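Local coordinates for flavoprotein (Thermotoga maritima, PDB 5V8S) that carries a mu-oxo-diiron centre and probably binds FMN and transfers electrons as an oxidoreductase, at residues A[122-125]-A[126-129]; A[224-227]-A[228-231]; A[103-106]-A[107-111]. The protein carries 1 engineered substitution. All coordinates share one frame; numbering follows the deposited sequence.

Contact 1: residues A[122-125]-A[126-129]; sequences SNFG and KRLL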
loop_
_atom_site.group_PDB
_atom_site.type_symbol
_atom_site.label_atom_id
_atom_site.label_comp_id
_atom_site.label_asym_id
_atom_site.label_seq_id
_atom_site.Cartn_x
_atom_site.Cartn_y
_atom_site.Cartn_z
ATOM N N SER A 122 16.798 -16.508 -25.800
ATOM C CA SER A 122 15.596 -16.832 -26.551
ATOM C C SER A 122 15.268 -15.714 -27.545
ATOM O O SER A 122 15.888 -14.647 -27.559
ATOM C CB SER A 122 14.420 -17.003 -25.596
ATOM O OG SER A 122 14.048 -15.749 -25.046
ATOM N N ASN A 123 14.270 -15.966 -28.394
ATOM C CA ASN A 123 13.865 -14.955 -29.367
ATOM C C ASN A 123 13.443 -13.657 -28.681
ATOM O O ASN A 123 13.883 -12.561 -29.050
ATOM C CB ASN A 123 12.729 -15.496 -30.230
ATOM C CG ASN A 123 12.426 -14.600 -31.395
ATOM O OD1 ASN A 123 13.188 -14.528 -32.355
ATOM N ND2 ASN A 123 11.322 -13.884 -31.306
ATOM N N PHE A 124 12.579 -13.755 -27.681
ATOM C CA PHE A 124 12.190 -12.542 -26.972
ATOM C C PHE A 124 13.359 -11.975 -26.181
ATOM O O PHE A 124 13.480 -10.757 -26.031
ATOM C CB PHE A 124 11.028 -12.832 -26.032
ATOM C CG PHE A 124 9.881 -11.917 -26.206
ATOM C CD1 PHE A 124 9.934 -10.630 -25.710
ATOM C CD2 PHE A 124 8.741 -12.339 -26.849
ATOM C CE1 PHE A 124 8.853 -9.765 -25.859
ATOM C CE2 PHE A 124 7.660 -11.488 -27.006
ATOM C CZ PHE A 124 7.718 -10.199 -26.507
ATOM N N GLY A 125 14.230 -12.838 -25.667
ATOM C CA GLY A 125 15.407 -12.359 -24.969
ATOM C C GLY A 125 16.274 -11.467 -25.842
ATOM O O GLY A 125 16.781 -10.438 -25.386
ATOM N N LYS A 126 16.476 -11.859 -27.104
ATOM C CA LYS A 126 17.228 -11.009 -28.020
ATOM C C LYS A 126 16.571 -9.637 -28.162
ATOM O O LYS A 126 17.246 -8.604 -28.115
ATOM C CB LYS A 126 17.361 -11.711 -29.373
ATOM C CG LYS A 126 17.967 -10.840 -30.444
ATOM C CD LYS A 126 18.290 -11.667 -31.683
ATOM C CE LYS A 126 19.021 -10.827 -32.697
ATOM N NZ LYS A 126 18.205 -9.657 -33.062
ATOM N N ARG A 127 15.250 -9.611 -28.322
ATOM C CA ARG A 127 14.551 -8.336 -28.460
ATOM C C ARG A 127 14.762 -7.461 -27.232
ATOM O O ARG A 127 14.969 -6.246 -27.355
ATOM C CB ARG A 127 13.064 -8.598 -28.696
ATOM C CG ARG A 127 12.802 -9.234 -30.050
ATOM C CD ARG A 127 11.497 -10.017 -30.088
ATOM N NE ARG A 127 10.338 -9.201 -29.752
ATOM C CZ ARG A 127 9.082 -9.646 -29.785
ATOM N NH1 ARG A 127 8.829 -10.899 -30.150
ATOM N NH2 ARG A 127 8.079 -8.837 -29.457
ATOM N N LEU A 128 14.713 -8.058 -26.035
ATOM C CA LEU A 128 14.835 -7.268 -24.816
ATOM C C LEU A 128 16.269 -6.812 -24.572
ATOM O O LEU A 128 16.482 -5.712 -24.052
ATOM C CB LEU A 128 14.290 -8.050 -23.612
ATOM C CG LEU A 128 12.770 -8.287 -23.662
ATOM C CD1 LEU A 128 12.325 -9.333 -22.664
ATOM C CD2 LEU A 128 12.016 -6.970 -23.434
ATOM N N LEU A 129 17.266 -7.610 -24.962
ATOM C CA LEU A 129 18.638 -7.139 -24.788
ATOM C C LEU A 129 18.915 -5.925 -25.655
ATOM O O LEU A 129 19.683 -5.041 -25.267
ATOM C CB LEU A 129 19.638 -8.247 -25.115
ATOM C CG LEU A 129 19.727 -9.380 -24.099
ATOM C CD1 LEU A 129 20.595 -10.516 -24.635
ATOM C CD2 LEU A 129 20.272 -8.864 -22.771
#
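Ser122 O receives the amide hydrogen of Lys126 N at 2.9 Å, the first backbone rung of helix 123-133, and the side chain of the same serine closes the helix end. Ser122 is the N-cap: its OG accepts from Gly125 N at 3.0 Å, while Asp166 O, in a loop packed against this end, is a second hydrogen-bond partner of that hydroxyl. The buried OG is thus held by backbone groups of two parts of the chain. Further rungs follow from Leu128 N to Phe124 O and from Leu129 N to Gly125 O, whereas the bond from Arg127 N to Asn123 O is weak, at 3.3 Å. The helix is the crossover of a beta-alpha-beta unit, between strands 118-121 and 138-140.

Phe124 and Arg127, three residues apart, form a cation-pi pair. The guanidinium of Arg127 lies over one face of the Phe124 ring, with Arg127 CZ 3.7 Å from the ring centroid and 18° off the ring normal. The planes are inclined by 27°, and Arg127 NH2 comes to 3.3 Å from Phe124 CZ, so the overlap is shifted toward the ring's far rim. A bend at chi3 (58°) folds the arginine tip back toward the start of the helix and over the phenyl group. At the edge of the guanidinium is the amide of Asn123, turned steeply against it; at the edge of the ring is Leu128, whose CD1 is 4.1 Å from Phe124 CD1. Leu128 also packs on Trp363 of the second subunit.

Chemically, the cap satisfies an amide that has no carbonyl four residues back within the helix, and the stack sets a cation against an aromatic face, which probably steadies both side chains.

Contact 2: residues A[224-227]-A[228-231]; sequences GAEK and LSSL
Among the hydrogen bonds, the shortest runs from Ser229 OG to Glu226 O at 2.7 Å. With OG placed between the backbone N and the carbonyl carbon (chi1 73°), the serine hydroxyl turns back on the preceding helical turn. It reaches the oxygen at a C=O...OG angle of 131°, tilted from the carbonyl plane. Ser229 N also points at Glu226 O, but that bond is weak and long, 3.3 Å. One carbonyl therefore receives two donors of the same residue, unequal in strength. The regular helical bond survives one step earlier, from Leu228 N to Gly224 O at 3.0 Å.

This is the C-terminal end of helix 218-228, where the chain leaves the helix through a type I beta turn from Leu228 to Leu231, closed by Leu231 N to Leu228 O at 3.0 Å, on its way to strand 235-238.

Van der Waals contact centres on Leu228. Its CG touches the carbonyl oxygen Gly224 O at 3.4 Å, alongside the helical bond; its apolar partners lie beyond the two segments, in Val157 and Val169 of the five-stranded sheet.

Charge appears at Lys227. Its chain, extended beyond CG, runs over Val157 to carry NZ to a salt bridge with Asp143 OD2 and a hydrogen bond with Met158 O, at the end of strand 152-158.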
loop_
_atom_site.group_PDB
_atom_site.type_symbol
_atom_site.label_atom_id
_atom_site.label_comp_id
_atom_site.label_asym_id
_atom_site.label_seq_id
_atom_site.Cartn_x
_atom_site.Cartn_y
_atom_site.Cartn_z
ATOM N N GLY A 224 5.683 -25.858 -17.274
ATOM C CA GLY A 224 7.132 -25.947 -17.291
ATOM C C GLY A 224 7.644 -27.192 -16.596
ATOM O O GLY A 224 8.561 -27.855 -17.087
ATOM N N ALA A 225 7.066 -27.525 -15.440
ATOM C CA ALA A 225 7.468 -28.743 -14.743
ATOM C C ALA A 225 7.217 -29.976 -15.598
ATOM O O ALA A 225 8.026 -30.908 -15.602
ATOM C CB ALA A 225 6.718 -28.847 -13.418
ATOM N N GLU A 226 6.090 -30.009 -16.313
ATOM C CA GLU A 226 5.791 -31.127 -17.207
ATOM C C GLU A 226 6.850 -31.241 -18.293
ATOM O O GLU A 226 7.296 -32.342 -18.639
ATOM C CB GLU A 226 4.414 -30.893 -17.835
ATOM C CG GLU A 226 4.033 -31.831 -18.974
ATOM C CD GLU A 226 3.703 -33.222 -18.486
ATOM O OE1 GLU A 226 2.944 -33.336 -17.499
ATOM O OE2 GLU A 226 4.209 -34.201 -19.082
ATOM N N LYS A 227 7.256 -30.102 -18.843
ATOM C CA LYS A 227 8.267 -30.077 -19.889
ATOM C C LYS A 227 9.595 -30.611 -19.384
ATOM O O LYS A 227 10.267 -31.383 -20.076
ATOM C CB LYS A 227 8.441 -28.635 -20.344
ATOM C CG LYS A 227 8.698 -28.475 -21.793
ATOM C CD LYS A 227 8.562 -27.033 -22.193
ATOM C CE LYS A 227 8.994 -26.880 -23.618
ATOM N NZ LYS A 227 8.814 -25.505 -24.076
ATOM N N LEU A 228 10.001 -30.207 -18.190
ATOM C CA LEU A 228 11.281 -30.623 -17.649
ATOM C C LEU A 228 11.259 -32.056 -17.134
ATOM O O LEU A 228 12.330 -32.639 -16.923
ATOM C CB LEU A 228 11.715 -29.645 -16.549
ATOM C CG LEU A 228 11.947 -28.202 -17.033
ATOM C CD1 LEU A 228 12.336 -27.299 -15.884
ATOM C CD2 LEU A 228 13.018 -28.153 -18.107
ATOM N N SER A 229 10.074 -32.653 -16.973
ATOM C CA SER A 229 9.985 -33.976 -16.367
ATOM C C SER A 229 10.563 -35.064 -17.260
ATOM O O SER A 229 10.814 -36.169 -16.774
ATOM C CB SER A 229 8.531 -34.312 -16.030
ATOM O OG SER A 229 7.793 -34.596 -17.201
ATOM N N SER A 230 10.761 -34.791 -18.547
ATOM C CA SER A 230 11.390 -35.757 -19.440
ATOM C C SER A 230 12.910 -35.699 -19.403
ATOM O O SER A 230 13.564 -36.462 -20.125
ATOM C CB SER A 230 10.924 -35.525 -20.876
ATOM O OG SER A 230 11.588 -34.409 -21.440
ATOM N N LEU A 231 13.487 -34.827 -18.587
ATOM C CA LEU A 231 14.924 -34.690 -18.459
ATOM C C LEU A 231 15.341 -35.238 -17.107
ATOM O O LEU A 231 14.643 -35.042 -16.108
ATOM C CB LEU A 231 15.331 -33.216 -18.535
ATOM C CG LEU A 231 15.109 -32.528 -19.884
ATOM C CD1 LEU A 231 15.325 -31.030 -19.732
ATOM C CD2 LEU A 231 16.029 -33.104 -20.963
#

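Contact 3: residues A[103-106]-A[107-111]; sequences SGSL and PATLK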
loop_
_atom_site.group_PDB
_atom_site.type_symbol
_atom_site.label_atom_id
_atom_site.label_comp_id
_atom_site.label_asym_id
_atom_site.label_seq_id
_atom_site.Cartn_x
_atom_site.Cartn_y
_atom_site.Cartn_z
ATOM N N SER A 103 20.608 -9.345 -15.431
ATOM C CA SER A 103 21.352 -8.907 -16.618
ATOM C C SER A 103 22.037 -7.555 -16.472
ATOM O O SER A 103 22.714 -7.116 -17.414
ATOM C CB SER A 103 20.418 -8.844 -17.832
ATOM O OG SER A 103 19.520 -7.750 -17.739
ATOM N N GLY A 104 21.878 -6.873 -15.338
ATOM C CA GLY A 104 22.334 -5.497 -15.258
ATOM C C GLY A 104 23.836 -5.340 -15.397
ATOM O O GLY A 104 24.324 -4.262 -15.771
ATOM N N SER A 105 24.589 -6.390 -15.066
ATOM C CA SER A 105 26.043 -6.399 -15.185
ATOM C C SER A 105 26.534 -6.695 -16.591
ATOM O O SER A 105 27.742 -6.615 -16.823
ATOM C CB SER A 105 26.630 -7.445 -14.230
ATOM O OG SER A 105 26.047 -8.729 -14.426
ATOM N N LEU A 106 25.642 -7.032 -17.520
ATOM C CA LEU A 106 26.079 -7.468 -18.847
ATOM C C LEU A 106 26.830 -6.388 -19.614
ATOM O O LEU A 106 27.915 -6.683 -20.152
ATOM C CB LEU A 106 24.886 -8.041 -19.628
ATOM C CG LEU A 106 25.185 -8.616 -21.018
ATOM C CD1 LEU A 106 26.245 -9.716 -20.965
ATOM C CD2 LEU A 106 23.881 -9.129 -21.666
ATOM N N PRO A 107 26.349 -5.142 -19.708
ATOM C CA PRO A 107 27.121 -4.149 -20.474
ATOM C C PRO A 107 28.547 -3.995 -19.976
ATOM O O PRO A 107 29.495 -3.970 -20.780
ATOM C CB PRO A 107 26.286 -2.866 -20.331
ATOM C CG PRO A 107 24.904 -3.341 -20.097
ATOM C CD PRO A 107 25.048 -4.607 -19.273
ATOM N N ALA A 108 28.729 -3.958 -18.658
ATOM C CA ALA A 108 30.070 -3.839 -18.094
ATOM C C ALA A 108 30.899 -5.078 -18.394
ATOM O O ALA A 108 32.108 -4.982 -18.673
ATOM C CB ALA A 108 29.958 -3.641 -16.584
ATOM N N THR A 109 30.265 -6.250 -18.368
ATOM C CA THR A 109 30.978 -7.485 -18.670
ATOM C C THR A 109 31.476 -7.468 -20.106
ATOM O O THR A 109 32.631 -7.818 -20.379
ATOM C CB THR A 109 30.064 -8.688 -18.419
ATOM O OG1 THR A 109 29.632 -8.677 -17.055
ATOM C CG2 THR A 109 30.797 -10.012 -18.683
ATOM N N LEU A 110 30.617 -7.061 -21.043
ATOM C CA LEU A 110 31.018 -7.063 -22.447
ATOM C C LEU A 110 32.173 -6.096 -22.682
ATOM O O LEU A 110 33.100 -6.391 -23.445
ATOM C CB LEU A 110 29.819 -6.719 -23.338
ATOM C CG LEU A 110 28.656 -7.717 -23.359
ATOM C CD1 LEU A 110 27.513 -7.224 -24.216
ATOM C CD2 LEU A 110 29.125 -9.077 -23.855
ATOM N N LYS A 111 32.148 -4.939 -22.025
ATOM C CA LYS A 111 33.242 -3.983 -22.173
ATOM C C LYS A 111 34.542 -4.537 -21.600
ATOM O O LYS A 111 35.620 -4.334 -22.173
ATOM C CB LYS A 111 32.886 -2.665 -21.486
ATOM C CG LYS A 111 32.677 -1.497 -22.449
ATOM C CD LYS A 111 32.040 -0.293 -21.753
ATOM C CE LYS A 111 31.777 0.857 -22.727
ATOM N NZ LYS A 111 31.024 1.977 -22.078
HETATM O O HOH W 1 26.782 -3.262 -16.572
HETATM O O HOH W 2 27.126 -9.933 -16.729
#
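With Thr109 OG1 set beside its own backbone N (chi1 -58°), the hydroxyl swings back over Ser105 O, and with Leu106 CG anti to the backbone N (chi1 -177°), CD1 of that leucine lies against Leu110. Ser105 O is gripped by both donors of Thr109. The amide Thr109 N approaches Ser105 O at 3.0 Å in the carbonyl plane; Thr109 OG1 is nearer to Ser105 O, 2.8 Å, but stands about 50° out of that plane. This second bond directs the hydrogen of the threonine hydroxyl, and OG1 also accepts from a water that bonds to Ser105 OG. Ser105 OG itself has a further partner in Trp69 N.

One residue on, Leu110 N meets Leu106 O at 2.9 Å, nearly straight. Another water continues the helical pattern where a direct bond is replaced: it donates to Gly104 O and accepts from Ala108 N at 2.9 Å. Pro107 lies in the first turn of helix 106-113, where a backbone N-H is not needed for an i to i+4 helix bond. A type I turn from Ser103 to Leu106 leads the chain into this helix. Leu106 CD1 meets Leu110 CG at 3.9 Å, the two leucines one helical turn apart.

Leu106 and Leu110 both pack on Ile93 of strand 92-94 and on Ile135, which lies in a loop, while Pro107 touches Tyr133 of helix 123-133; Thr109, in contrast, packs on Phe77 and Ile78 of helix 74-82.

All three contacts belong to the metallo-beta-lactamase-like part of the chain, but only contacts 1 and 3 meet. Leu129 CD2 and Leu106 CD2 are 3.8 Å apart, joining helices 123-133 and 106-113, although the contact centres are about 16 Å apart. Both lie near the mu-oxo-diiron centre: the Ser103 side chain is about 8 Å from it and that of Leu128 about 10 Å. They converge on Thr98, between the pocket residues His97 and Glu99: Ser103 OG bonds to its carbonyl and Leu128 packs on it. Contact 2 stands apart, its centre about 23 Å from that of contact 1 and about 31 Å from that of contact 3.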